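Local coordinates for protein inorganic pyrophosphatase (Thermus thermophilus, PDB 2PRD) that probably catalyses the magnesium-dependent hydrolysis of inorganic pyrophosphate to two phosphate ions, working as a homohexamer, at residues I20-G25 with G53-I58; D67-L72 with A103-V108; L41-P46 with E137-L142; E131-F136 with V150-W155. All coordinates share one frame; numbering follows the deposited sequence.

Contact 1 (I20-G25 with G53-I58)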
loop_
_atom_site.group_PDB
_atom_site.type_symbol
_atom_site.label_atom_id
_atom_site.label_comp_id
_atom_site.label_asym_id
_atom_site.label_seq_id
_atom_site.Cartn_x
_atom_site.Cartn_y
_atom_site.Cartn_z
ATOM N N ILE A 20 3.852 -12.679 16.379
ATOM C CA ILE A 20 2.799 -11.937 15.702
ATOM C C ILE A 20 2.120 -12.910 14.741
ATOM O O ILE A 20 2.794 -13.673 14.073
ATOM C CB ILE A 20 3.301 -10.746 14.868
ATOM C CG1 ILE A 20 3.906 -9.663 15.763
ATOM C CG2 ILE A 20 2.131 -10.171 14.076
ATOM C CD1 ILE A 20 3.197 -9.556 17.114
ATOM N N GLU A 21 0.783 -12.887 14.805
ATOM C CA GLU A 21 -0.027 -13.723 13.932
ATOM C C GLU A 21 -0.735 -12.835 12.908
ATOM O O GLU A 21 -0.689 -13.168 11.716
ATOM C CB GLU A 21 -1.047 -14.561 14.660
ATOM C CG GLU A 21 -0.273 -15.735 15.342
ATOM C CD GLU A 21 -1.229 -16.418 16.302
ATOM O OE1 GLU A 21 -2.029 -15.697 16.930
ATOM O OE2 GLU A 21 -1.147 -17.655 16.341
ATOM N N VAL A 22 -1.337 -11.765 13.440
ATOM C CA VAL A 22 -2.063 -10.856 12.502
ATOM C C VAL A 22 -1.558 -9.462 12.534
ATOM O O VAL A 22 -1.612 -8.841 13.600
ATOM C CB VAL A 22 -3.562 -10.835 12.966
ATOM C CG1 VAL A 22 -4.484 -10.150 11.932
ATOM C CG2 VAL A 22 -4.164 -12.197 13.241
ATOM N N PRO A 23 -1.028 -8.936 11.406
ATOM C CA PRO A 23 -0.618 -7.540 11.364
ATOM C C PRO A 23 -1.794 -6.567 11.582
ATOM O O PRO A 23 -2.997 -6.757 11.280
ATOM C CB PRO A 23 -0.122 -7.385 9.921
ATOM C CG PRO A 23 0.241 -8.756 9.484
ATOM C CD PRO A 23 -0.845 -9.633 10.120
ATOM N N ARG A 24 -1.432 -5.403 12.166
ATOM C CA ARG A 24 -2.426 -4.356 12.361
ATOM C C ARG A 24 -2.923 -3.933 10.985
ATOM O O ARG A 24 -2.105 -3.830 10.054
ATOM C CB ARG A 24 -1.762 -3.151 13.055
ATOM C CG ARG A 24 -2.674 -1.919 12.881
ATOM C CD ARG A 24 -2.456 -0.912 13.975
ATOM N NE ARG A 24 -1.133 -0.360 13.920
ATOM C CZ ARG A 24 -0.685 0.450 12.960
ATOM N NH1 ARG A 24 -1.446 0.837 11.958
ATOM N NH2 ARG A 24 0.560 0.868 13.061
ATOM N N GLY A 25 -4.232 -3.703 10.820
ATOM C CA GLY A 25 -4.674 -3.268 9.486
ATOM C C GLY A 25 -5.014 -4.421 8.590
ATOM O O GLY A 25 -5.453 -4.169 7.457
ATOM N N GLY A 53 -4.616 -3.530 16.069
ATOM C CA GLY A 53 -3.179 -3.527 16.468
ATOM C C GLY A 53 -2.692 -4.896 16.053
ATOM O O GLY A 53 -3.613 -5.656 15.675
ATOM N N ASP A 54 -1.425 -5.189 16.156
ATOM C CA ASP A 54 -0.867 -6.491 15.793
ATOM C C ASP A 54 -1.209 -7.547 16.832
ATOM O O ASP A 54 -1.032 -7.298 18.022
ATOM C CB ASP A 54 0.688 -6.442 15.546
ATOM C CG ASP A 54 1.124 -5.358 14.641
ATOM O OD1 ASP A 54 1.379 -4.228 15.097
ATOM O OD2 ASP A 54 1.286 -5.611 13.409
ATOM N N TYR A 55 -1.741 -8.676 16.387
ATOM C CA TYR A 55 -2.173 -9.736 17.279
ATOM C C TYR A 55 -1.308 -10.986 17.298
ATOM O O TYR A 55 -0.950 -11.529 16.262
ATOM C CB TYR A 55 -3.643 -10.062 16.913
ATOM C CG TYR A 55 -4.299 -11.102 17.801
ATOM C CD1 TYR A 55 -4.844 -10.714 19.025
ATOM C CD2 TYR A 55 -4.417 -12.432 17.440
ATOM C CE1 TYR A 55 -5.479 -11.638 19.869
ATOM C CE2 TYR A 55 -5.061 -13.346 18.244
ATOM C CZ TYR A 55 -5.571 -12.938 19.450
ATOM O OH TYR A 55 -6.199 -13.839 20.295
ATOM N N GLY A 56 -1.044 -11.521 18.527
ATOM C CA GLY A 56 -0.176 -12.749 18.464
ATOM C C GLY A 56 -0.304 -13.370 19.856
ATOM O O GLY A 56 -1.242 -12.977 20.525
ATOM N N PHE A 57 0.647 -14.200 20.176
ATOM C CA PHE A 57 0.608 -14.889 21.475
ATOM C C PHE A 57 1.922 -14.825 22.183
ATOM O O PHE A 57 2.919 -14.598 21.473
ATOM C CB PHE A 57 0.194 -16.362 21.192
ATOM C CG PHE A 57 1.206 -17.207 20.474
ATOM C CD1 PHE A 57 2.281 -17.803 21.122
ATOM C CD2 PHE A 57 1.086 -17.454 19.111
ATOM C CE1 PHE A 57 3.210 -18.553 20.458
ATOM C CE2 PHE A 57 2.017 -18.206 18.421
ATOM C CZ PHE A 57 3.076 -18.785 19.092
ATOM N N ILE A 58 1.941 -15.058 23.510
ATOM C CA ILE A 58 3.243 -15.081 24.236
ATOM C C ILE A 58 3.774 -16.492 24.261
ATOM O O ILE A 58 3.051 -17.343 24.792
ATOM C CB ILE A 58 3.090 -14.483 25.655
ATOM C CG1 ILE A 58 2.527 -13.052 25.586
ATOM C CG2 ILE A 58 4.495 -14.465 26.290
ATOM C CD1 ILE A 58 2.466 -12.312 26.924
#

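Contact 2 (D67-L72 with A103-V108)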
loop_
_atom_site.group_PDB
_atom_site.type_symbol
_atom_site.label_atom_id
_atom_site.label_comp_id
_atom_site.label_asym_id
_atom_site.label_seq_id
_atom_site.Cartn_x
_atom_site.Cartn_y
_atom_site.Cartn_z
ATOM N N ASP A 67 -4.669 -22.448 25.905
ATOM C CA ASP A 67 -3.800 -21.884 24.795
ATOM C C ASP A 67 -2.821 -20.910 25.399
ATOM O O ASP A 67 -2.996 -20.501 26.567
ATOM C CB ASP A 67 -4.707 -21.225 23.778
ATOM C CG ASP A 67 -5.300 -22.199 22.769
ATOM O OD1 ASP A 67 -4.530 -22.989 22.167
ATOM O OD2 ASP A 67 -6.541 -22.145 22.570
ATOM N N PRO A 68 -1.796 -20.516 24.684
ATOM C CA PRO A 68 -0.855 -19.516 25.231
ATOM C C PRO A 68 -1.608 -18.225 25.486
ATOM O O PRO A 68 -2.739 -18.116 24.977
ATOM C CB PRO A 68 0.193 -19.389 24.172
ATOM C CG PRO A 68 -0.004 -20.528 23.230
ATOM C CD PRO A 68 -1.496 -20.845 23.291
ATOM N N LEU A 69 -1.025 -17.305 26.261
ATOM C CA LEU A 69 -1.743 -16.004 26.481
ATOM C C LEU A 69 -1.680 -15.130 25.226
ATOM O O LEU A 69 -0.595 -14.893 24.652
ATOM C CB LEU A 69 -1.062 -15.367 27.664
ATOM C CG LEU A 69 -1.491 -14.065 28.290
ATOM C CD1 LEU A 69 -2.891 -14.097 28.912
ATOM C CD2 LEU A 69 -0.460 -13.678 29.364
ATOM N N ASP A 70 -2.808 -14.641 24.723
ATOM C CA ASP A 70 -2.941 -13.786 23.545
ATOM C C ASP A 70 -2.765 -12.295 23.844
ATOM O O ASP A 70 -3.062 -11.926 24.979
ATOM C CB ASP A 70 -4.446 -13.800 23.116
ATOM C CG ASP A 70 -4.654 -14.996 22.229
ATOM O OD1 ASP A 70 -3.603 -15.436 21.723
ATOM O OD2 ASP A 70 -5.794 -15.444 22.093
ATOM N N GLY A 71 -2.415 -11.490 22.862
ATOM C CA GLY A 71 -2.288 -10.055 23.156
ATOM C C GLY A 71 -2.329 -9.201 21.912
ATOM O O GLY A 71 -2.080 -9.729 20.838
ATOM N N LEU A 72 -2.625 -7.934 22.129
ATOM C CA LEU A 72 -2.703 -6.917 21.070
ATOM C C LEU A 72 -1.628 -5.870 21.243
ATOM O O LEU A 72 -1.516 -5.306 22.331
ATOM C CB LEU A 72 -4.101 -6.307 21.172
ATOM C CG LEU A 72 -4.571 -5.710 19.846
ATOM C CD1 LEU A 72 -5.074 -6.823 18.929
ATOM C CD2 LEU A 72 -5.656 -4.683 20.059
ATOM N N ALA A 103 -8.713 -13.023 28.779
ATOM C CA ALA A 103 -8.013 -11.786 29.104
ATOM C C ALA A 103 -6.939 -11.663 28.021
ATOM O O ALA A 103 -6.282 -12.701 27.863
ATOM C CB ALA A 103 -7.250 -11.858 30.415
ATOM N N LYS A 104 -6.869 -10.524 27.375
ATOM C CA LYS A 104 -5.790 -10.354 26.346
ATOM C C LYS A 104 -4.819 -9.347 26.899
ATOM O O LYS A 104 -5.281 -8.439 27.596
ATOM C CB LYS A 104 -6.485 -9.914 25.033
ATOM C CG LYS A 104 -7.298 -11.138 24.573
ATOM C CD LYS A 104 -7.797 -11.036 23.168
ATOM C CE LYS A 104 -8.527 -12.247 22.670
ATOM N NZ LYS A 104 -7.966 -13.559 23.080
ATOM N N VAL A 105 -3.532 -9.505 26.628
ATOM C CA VAL A 105 -2.510 -8.543 27.105
ATOM C C VAL A 105 -2.458 -7.370 26.135
ATOM O O VAL A 105 -2.730 -7.591 24.947
ATOM C CB VAL A 105 -1.175 -9.270 27.234
ATOM C CG1 VAL A 105 0.026 -8.352 27.376
ATOM C CG2 VAL A 105 -1.211 -10.259 28.416
ATOM N N ILE A 106 -2.265 -6.155 26.579
ATOM C CA ILE A 106 -2.196 -4.963 25.730
ATOM C C ILE A 106 -0.711 -4.585 25.824
ATOM O O ILE A 106 -0.204 -4.486 26.947
ATOM C CB ILE A 106 -3.130 -3.843 26.151
ATOM C CG1 ILE A 106 -4.607 -4.298 26.096
ATOM C CG2 ILE A 106 -3.042 -2.566 25.322
ATOM C CD1 ILE A 106 -4.935 -4.739 24.681
ATOM N N GLY A 107 -0.022 -4.447 24.675
ATOM C CA GLY A 107 1.396 -4.072 24.832
ATOM C C GLY A 107 1.815 -3.088 23.754
ATOM O O GLY A 107 0.987 -2.741 22.919
ATOM N N VAL A 108 3.062 -2.643 23.863
ATOM C CA VAL A 108 3.568 -1.690 22.881
ATOM C C VAL A 108 4.908 -2.260 22.419
ATOM O O VAL A 108 5.492 -2.900 23.261
ATOM C CB VAL A 108 3.843 -0.299 23.469
ATOM C CG1 VAL A 108 2.548 0.485 23.628
ATOM C CG2 VAL A 108 4.486 -0.387 24.835
HETATM O O HOH W 1 -5.789 -14.739 25.670
#

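Contact 3 (L41-P46 with E137-L142). With SO4 (sulfate ion), chain B.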
loop_
_atom_site.group_PDB
_atom_site.type_symbol
_atom_site.label_atom_id
_atom_site.label_comp_id
_atom_site.label_asym_id
_atom_site.label_seq_id
_atom_site.Cartn_x
_atom_site.Cartn_y
_atom_site.Cartn_z
ATOM N N LEU A 41 -4.134 -19.847 7.424
ATOM C CA LEU A 41 -5.196 -18.806 7.455
ATOM C C LEU A 41 -6.385 -19.457 8.141
ATOM O O LEU A 41 -6.887 -20.459 7.650
ATOM C CB LEU A 41 -5.584 -18.372 6.064
ATOM C CG LEU A 41 -6.781 -17.388 6.110
ATOM C CD1 LEU A 41 -6.127 -15.991 6.126
ATOM C CD2 LEU A 41 -7.677 -17.621 4.939
ATOM N N ASP A 42 -6.735 -18.861 9.269
ATOM C CA ASP A 42 -7.881 -19.405 10.012
ATOM C C ASP A 42 -9.129 -18.937 9.303
ATOM O O ASP A 42 -10.068 -19.705 9.025
ATOM C CB ASP A 42 -7.732 -18.898 11.446
ATOM C CG ASP A 42 -8.942 -19.447 12.197
ATOM O OD1 ASP A 42 -8.985 -20.687 12.395
ATOM O OD2 ASP A 42 -9.816 -18.620 12.487
ATOM N N ARG A 43 -9.143 -17.651 8.907
ATOM C CA ARG A 43 -10.319 -17.171 8.166
ATOM C C ARG A 43 -10.092 -15.708 7.830
ATOM O O ARG A 43 -9.196 -15.135 8.427
ATOM C CB ARG A 43 -11.576 -17.230 9.034
ATOM C CG ARG A 43 -11.677 -16.131 10.095
ATOM C CD ARG A 43 -12.787 -16.396 11.075
ATOM N NE ARG A 43 -12.954 -15.396 12.117
ATOM C CZ ARG A 43 -12.329 -15.296 13.275
ATOM N NH1 ARG A 43 -11.390 -16.178 13.657
ATOM N NH2 ARG A 43 -12.598 -14.351 14.151
ATOM N N VAL A 44 -10.926 -15.223 6.951
ATOM C CA VAL A 44 -10.977 -13.807 6.541
ATOM C C VAL A 44 -12.162 -13.218 7.297
ATOM O O VAL A 44 -13.236 -13.803 7.259
ATOM C CB VAL A 44 -11.145 -13.669 5.030
ATOM C CG1 VAL A 44 -11.114 -12.232 4.529
ATOM C CG2 VAL A 44 -10.045 -14.435 4.310
ATOM N N LEU A 45 -11.950 -12.140 8.031
ATOM C CA LEU A 45 -13.044 -11.505 8.806
ATOM C C LEU A 45 -14.170 -11.175 7.820
ATOM O O LEU A 45 -13.870 -10.619 6.770
ATOM C CB LEU A 45 -12.517 -10.259 9.490
ATOM C CG LEU A 45 -11.383 -10.300 10.478
ATOM C CD1 LEU A 45 -11.103 -8.867 10.973
ATOM C CD2 LEU A 45 -11.695 -11.209 11.677
ATOM N N PRO A 46 -15.414 -11.497 8.211
ATOM C CA PRO A 46 -16.544 -11.280 7.340
ATOM C C PRO A 46 -17.016 -9.846 7.168
ATOM O O PRO A 46 -17.715 -9.584 6.177
ATOM C CB PRO A 46 -17.581 -12.239 7.889
ATOM C CG PRO A 46 -17.254 -12.317 9.378
ATOM C CD PRO A 46 -15.750 -12.206 9.461
ATOM N N GLU A 137 -16.275 -6.283 19.985
ATOM C CA GLU A 137 -17.728 -6.477 20.137
ATOM C C GLU A 137 -18.485 -6.658 18.857
ATOM O O GLU A 137 -19.657 -7.043 18.905
ATOM C CB GLU A 137 -18.304 -5.306 20.957
ATOM C CG GLU A 137 -17.852 -5.451 22.407
ATOM C CD GLU A 137 -18.370 -4.397 23.355
ATOM O OE1 GLU A 137 -18.667 -3.276 22.906
ATOM O OE2 GLU A 137 -18.432 -4.717 24.570
ATOM N N THR A 138 -17.875 -6.399 17.687
ATOM C CA THR A 138 -18.617 -6.531 16.437
ATOM C C THR A 138 -17.975 -7.479 15.449
ATOM O O THR A 138 -18.660 -7.890 14.487
ATOM C CB THR A 138 -18.736 -5.149 15.746
ATOM O OG1 THR A 138 -17.412 -4.587 15.585
ATOM C CG2 THR A 138 -19.522 -4.127 16.546
ATOM N N TYR A 139 -16.721 -7.815 15.636
ATOM C CA TYR A 139 -16.000 -8.614 14.629
ATOM C C TYR A 139 -16.467 -10.015 14.408
ATOM O O TYR A 139 -16.213 -10.592 13.341
ATOM C CB TYR A 139 -14.504 -8.516 14.806
ATOM C CG TYR A 139 -13.811 -9.558 15.672
ATOM C CD1 TYR A 139 -14.126 -9.670 17.009
ATOM C CD2 TYR A 139 -12.805 -10.359 15.185
ATOM C CE1 TYR A 139 -13.493 -10.538 17.866
ATOM C CE2 TYR A 139 -12.146 -11.247 16.015
ATOM C CZ TYR A 139 -12.499 -11.333 17.340
ATOM O OH TYR A 139 -11.854 -12.212 18.184
ATOM N N LYS A 140 -17.205 -10.541 15.394
ATOM C CA LYS A 140 -17.724 -11.903 15.283
ATOM C C LYS A 140 -19.235 -11.909 15.119
ATOM O O LYS A 140 -19.882 -12.968 15.058
ATOM C CB LYS A 140 -17.236 -12.706 16.471
ATOM C CG LYS A 140 -15.854 -13.318 16.385
ATOM C CD LYS A 140 -15.586 -14.113 17.639
ATOM C CE LYS A 140 -14.314 -14.891 17.697
ATOM N NZ LYS A 140 -14.389 -15.865 18.856
ATOM N N ALA A 141 -19.771 -10.700 14.939
ATOM C CA ALA A 141 -21.186 -10.466 14.733
ATOM C C ALA A 141 -21.707 -11.223 13.535
ATOM O O ALA A 141 -22.829 -11.759 13.713
ATOM C CB ALA A 141 -21.568 -8.998 14.766
ATOM N N LEU A 142 -21.013 -11.336 12.426
ATOM C CA LEU A 142 -21.453 -12.080 11.242
ATOM C C LEU A 142 -21.216 -13.584 11.325
ATOM O O LEU A 142 -21.524 -14.368 10.411
ATOM C CB LEU A 142 -20.794 -11.480 9.979
ATOM C CG LEU A 142 -21.212 -10.018 9.756
ATOM C CD1 LEU A 142 -20.505 -9.321 8.655
ATOM C CD2 LEU A 142 -22.715 -10.024 9.400
HETATM S S SO4 B . -10.461 -15.501 17.447
HETATM O O1 SO4 B . -11.456 -16.137 18.373
HETATM O O2 SO4 B . -11.074 -14.249 16.877
HETATM O O3 SO4 B . -9.078 -15.267 17.946
HETATM O O4 SO4 B . -10.314 -16.506 16.308
HETATM O O HOH W 2 -14.613 -12.968 12.809
#

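Contact 4 (E131-F136 with V150-W155)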
loop_
_atom_site.group_PDB
_atom_site.type_symbol
_atom_site.label_atom_id
_atom_site.label_comp_id
_atom_site.label_asym_id
_atom_site.label_seq_id
_atom_site.Cartn_x
_atom_site.Cartn_y
_atom_site.Cartn_z
ATOM N N GLU A 131 -11.882 2.031 20.214
ATOM C CA GLU A 131 -11.734 1.383 18.910
ATOM C C GLU A 131 -11.505 -0.101 19.135
ATOM O O GLU A 131 -12.132 -0.951 18.481
ATOM C CB GLU A 131 -10.606 2.038 18.087
ATOM C CG GLU A 131 -10.542 1.468 16.651
ATOM C CD GLU A 131 -9.285 1.975 15.934
ATOM O OE1 GLU A 131 -8.354 2.331 16.664
ATOM O OE2 GLU A 131 -9.268 2.095 14.698
ATOM N N ILE A 132 -10.592 -0.402 20.066
ATOM C CA ILE A 132 -10.298 -1.828 20.397
ATOM C C ILE A 132 -11.529 -2.543 20.896
ATOM O O ILE A 132 -11.966 -3.585 20.354
ATOM C CB ILE A 132 -9.092 -1.970 21.331
ATOM C CG1 ILE A 132 -7.823 -1.428 20.675
ATOM C CG2 ILE A 132 -8.910 -3.444 21.688
ATOM C CD1 ILE A 132 -6.613 -1.182 21.527
ATOM N N GLN A 133 -12.181 -1.981 21.922
ATOM C CA GLN A 133 -13.379 -2.616 22.429
ATOM C C GLN A 133 -14.431 -2.821 21.371
ATOM O O GLN A 133 -15.076 -3.903 21.300
ATOM C CB GLN A 133 -13.920 -1.696 23.562
ATOM C CG GLN A 133 -15.321 -2.171 23.932
ATOM C CD GLN A 133 -15.679 -1.657 25.319
ATOM O OE1 GLN A 133 -14.780 -1.091 25.945
ATOM N NE2 GLN A 133 -16.916 -1.854 25.742
ATOM N N HIS A 134 -14.654 -1.759 20.575
ATOM C CA HIS A 134 -15.739 -1.880 19.549
ATOM C C HIS A 134 -15.373 -2.951 18.549
ATOM O O HIS A 134 -16.227 -3.642 17.975
ATOM C CB HIS A 134 -16.075 -0.506 19.009
ATOM C CG HIS A 134 -16.943 -0.452 17.787
ATOM N ND1 HIS A 134 -16.384 -0.459 16.517
ATOM C CD2 HIS A 134 -18.249 -0.401 17.562
ATOM C CE1 HIS A 134 -17.324 -0.408 15.604
ATOM N NE2 HIS A 134 -18.495 -0.391 16.234
ATOM N N PHE A 135 -14.078 -3.201 18.336
ATOM C CA PHE A 135 -13.648 -4.234 17.376
ATOM C C PHE A 135 -14.066 -5.603 17.843
ATOM O O PHE A 135 -14.748 -6.386 17.143
ATOM C CB PHE A 135 -12.142 -4.155 17.081
ATOM C CG PHE A 135 -11.625 -5.359 16.330
ATOM C CD1 PHE A 135 -11.719 -5.450 14.972
ATOM C CD2 PHE A 135 -11.041 -6.404 17.019
ATOM C CE1 PHE A 135 -11.228 -6.570 14.305
ATOM C CE2 PHE A 135 -10.565 -7.529 16.398
ATOM C CZ PHE A 135 -10.638 -7.615 15.015
ATOM N N PHE A 136 -13.666 -5.887 19.088
ATOM C CA PHE A 136 -13.979 -7.177 19.706
ATOM C C PHE A 136 -15.470 -7.342 19.877
ATOM O O PHE A 136 -15.947 -8.497 19.904
ATOM C CB PHE A 136 -13.175 -7.433 20.995
ATOM C CG PHE A 136 -11.750 -7.789 20.772
ATOM C CD1 PHE A 136 -11.434 -9.021 20.213
ATOM C CD2 PHE A 136 -10.724 -6.910 21.039
ATOM C CE1 PHE A 136 -10.098 -9.349 19.944
ATOM C CE2 PHE A 136 -9.397 -7.228 20.772
ATOM C CZ PHE A 136 -9.079 -8.460 20.233
ATOM N N VAL A 150 -18.940 -12.591 21.667
ATOM C CA VAL A 150 -17.995 -11.876 22.512
ATOM C C VAL A 150 -18.572 -10.689 23.263
ATOM O O VAL A 150 -19.311 -9.914 22.665
ATOM C CB VAL A 150 -16.825 -11.293 21.655
ATOM C CG1 VAL A 150 -15.925 -10.445 22.549
ATOM C CG2 VAL A 150 -16.026 -12.409 21.022
ATOM N N LYS A 151 -18.177 -10.541 24.522
ATOM C CA LYS A 151 -18.563 -9.404 25.332
ATOM C C LYS A 151 -17.343 -8.875 26.082
ATOM O O LYS A 151 -16.571 -9.679 26.623
ATOM C CB LYS A 151 -19.707 -9.631 26.292
ATOM C CG LYS A 151 -20.424 -8.280 26.435
ATOM C CD LYS A 151 -20.643 -7.906 27.891
ATOM C CE LYS A 151 -21.356 -6.549 27.968
ATOM N NZ LYS A 151 -22.452 -6.520 28.989
ATOM N N VAL A 152 -17.178 -7.580 26.030
ATOM C CA VAL A 152 -16.017 -6.956 26.668
ATOM C C VAL A 152 -16.433 -6.558 28.089
ATOM O O VAL A 152 -17.395 -5.825 28.323
ATOM C CB VAL A 152 -15.388 -5.795 25.905
ATOM C CG1 VAL A 152 -14.643 -4.907 26.897
ATOM C CG2 VAL A 152 -14.441 -6.267 24.807
ATOM N N THR A 153 -15.666 -7.086 29.013
ATOM C CA THR A 153 -15.854 -6.887 30.445
ATOM C C THR A 153 -15.205 -5.667 31.018
ATOM O O THR A 153 -15.858 -4.981 31.811
ATOM C CB THR A 153 -15.340 -8.194 31.108
ATOM O OG1 THR A 153 -16.429 -9.120 31.046
ATOM C CG2 THR A 153 -14.833 -7.891 32.485
ATOM N N GLY A 154 -13.983 -5.318 30.655
ATOM C CA GLY A 154 -13.353 -4.124 31.224
ATOM C C GLY A 154 -11.853 -4.169 30.976
ATOM O O GLY A 154 -11.396 -5.093 30.333
ATOM N N TRP A 155 -11.157 -3.181 31.491
ATOM C CA TRP A 155 -9.720 -3.037 31.330
ATOM C C TRP A 155 -9.021 -3.065 32.691
ATOM O O TRP A 155 -9.627 -2.632 33.676
ATOM C CB TRP A 155 -9.448 -1.716 30.655
ATOM C CG TRP A 155 -10.016 -1.505 29.279
ATOM C CD1 TRP A 155 -11.272 -1.097 28.940
ATOM C CD2 TRP A 155 -9.306 -1.626 28.039
ATOM N NE1 TRP A 155 -11.390 -0.982 27.579
ATOM C CE2 TRP A 155 -10.184 -1.278 26.996
ATOM C CE3 TRP A 155 -7.991 -1.967 27.708
ATOM C CZ2 TRP A 155 -9.850 -1.303 25.655
ATOM C CZ3 TRP A 155 -7.640 -1.957 26.358
ATOM C CH2 TRP A 155 -8.563 -1.655 25.359
#

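Contact 1 (I20-G25 with G53-I58)
The carbonyl oxygen of Tyr55 takes two backbone donors, Glu21 N at 2.6 Å and Val22 N at 2.9 Å. Tyr55 N donates back to Val22 O over 2.8 Å. One residue opposite two is a classic beta bulge, shifting the register between the Ile20-Gly56 and Val22-Tyr55 pairs. Beyond the end of strand 15-22 the Asp54 side chain takes over: CG anti to the carbonyl carbon (chi1 -49°) turns the carboxylate to the Arg24 amide, and OD2 accepts from Arg24 N at 3.0 Å, the donor well above the carboxylate plane. Leu79 N also reaches OD2, and OD1 goes to Ser75. An alanine at Asp54 would probably leave the amides of Arg24 and Leu79 without their acceptor and the loop at Pro23-Arg24 less firmly tied to strand 54-57. Arg24 CB and CD lie along the Gly53 backbone, CB 3.6 Å from Gly53 C. The Glu21 side chain runs beside that of Tyr55, and its OE2, hydrogen-bonded to Tyr32 N, comes to the edge of the Phe57 ring, 3.6 Å from CD2. Val22 CB lies 4.0 Å from Tyr55 CB on the same sheet face; the tyrosine, a predicted substrate ligand, sends its hydroxyl to Asp70.

Contact 2 (D67-L72 with A103-V108)
The flat group here is the carboxylate of Asp70, which Lys104 NZ approaches on the anti lone pair of OD2, the one turned away from OD1, forming a salt bridge of 3.0 Å. The two side chains run alongside each other in the same direction, and a bend at the last torsion of the lysine (chi4 -39°) turns its ammonium back toward Asp70, 3.5 Å from CB. Tyr55 OH is a further partner of OD2, and NZ makes a second salt bridge with Asp102. Lys104 NZ thus bridges two predicted magnesium ligands, Asp70 and Asp102. Next to the carboxylate along the chain, the backbones pair as parallel strands: Val105 N donates to Asp70 O, Leu72 N to Val105 O at 2.8 Å, and Gly107 N to Leu72 O at 2.9 Å. Gly71 lies so near Val105 O that a side chain on it would clash. A water bridges Asp70 N and Ala103 O. Leu72 CB meets Ile106 CD1 at 3.9 Å on the face opposite Val105. Leu69 crosses Val105 at about a right angle, CD2 to CG2 3.6 Å, and both side chains pack against helix 158-173. Strand 54-57 flanks strand 70-74 on its other side, while strand 84-97 pairs with strand 101-109.

Contact 3 (L41-P46 with E137-L142)
Arg43 leaves its backbone with CG between the backbone N and the carbonyl carbon (chi1 75°), then runs straight out to NE and brings its guanidinium edge up to Tyr139, NH2 3.6 Å from CE2, the two planes 38° apart. Lys140 CG sits over the centre of one face of the Tyr139 ring, 3.9 Å above its plane. A sulfate, probably from the crystallisation liquor, joins the segments: O2 receives Arg43 NH2 in an almost straight 3.1 Å bond and Tyr139 OH at 2.5 Å, O4 receives Arg43 NH1, and O1 is bound by Lys140 NZ at 3.0 Å. A water links Arg43 NH2 to Tyr139 O. Asp42 OD2, in the guanidinium plane, is salt-bridged to NH1, Glu143 to NE, and Glu98 to Lys140 NZ. A methionine in place of Arg43 would probably leave Asp42 and Glu143 without their charged mate and the sulfate without two donors. Leu45 CD2 touches the Tyr139 ring edge at CD2, 3.8 Å away, Pro46 CG packs on Leu142 CB, and Leu45 O is hydrogen-bonded to Arg114 of a second subunit. Arg43 and Tyr139 are predicted substrate ligands, and a tetrahedral anion held by two cations and a phenol is consistent with a phosphate site.

Contact 4 (E131-F136 with V150-W155)
Gln133, Val152 and Trp155 carry most of this meeting of helix 126-138 with strand 150-156. Gln133 starts with CG anti to the backbone N (chi1 169°) and stays extended, which lays its amide across Val152, CD 3.8 Å from CG1. The other methyl of the valine, CG2, faces Phe136 CB at 4.2 Å, so Val152 fits between two residues one turn apart on the helix. Trp155 brings its indole in edge first: CH2, at the far corner of the six-membered ring, meets Ile132 CB at 4.1 Å, and the two side chains cross at about a right angle. At the pyrrole end of the same edge, NE1 lies 3.8 Å from Gln133 OE1, a loose approach with the amide and ring planes 42° apart. Toward the helix end, Val150 CG1 comes within 3.3 Å of Phe136 O. Glu137, one turn beyond Gln133, adds weak hydrogen bonds to Gln133 NE2 and Val152 N. Phe136 also meets the ring of Tyr139, a predicted substrate ligand just past the helix end, with the planes roughly perpendicular. Helix and strand are therefore held mainly by apolar contacts between branched side chains and an indole edge, the partly exposed Gln133 amide making only a long approach to the indole nitrogen.

From the N terminus, strand 15-22 pairs with strand 54-57, and contact 1 closes a loop that includes the hairpin of strands 28-33 and 38-44. That hairpin supplies residues 41-46 to contact 3, whose partner comes about ninety residues later, so contacts 1 and 3 cross. Contact 2 opens after contact 1 has closed, brings strand 101-109 beside strand 70-74, and lies wholly within the span of contact 3. Contact 4 closes a short loop of about thirteen residues, laying strand 150-156 against helix 126-138, and crosses contact 3, which draws on the same helix. Contacts 1 and 2 meet through neighbouring strands of the mixed sheet; Ile106 against Trp155 and Leu72 against Ile132 join contact 2 to contact 4.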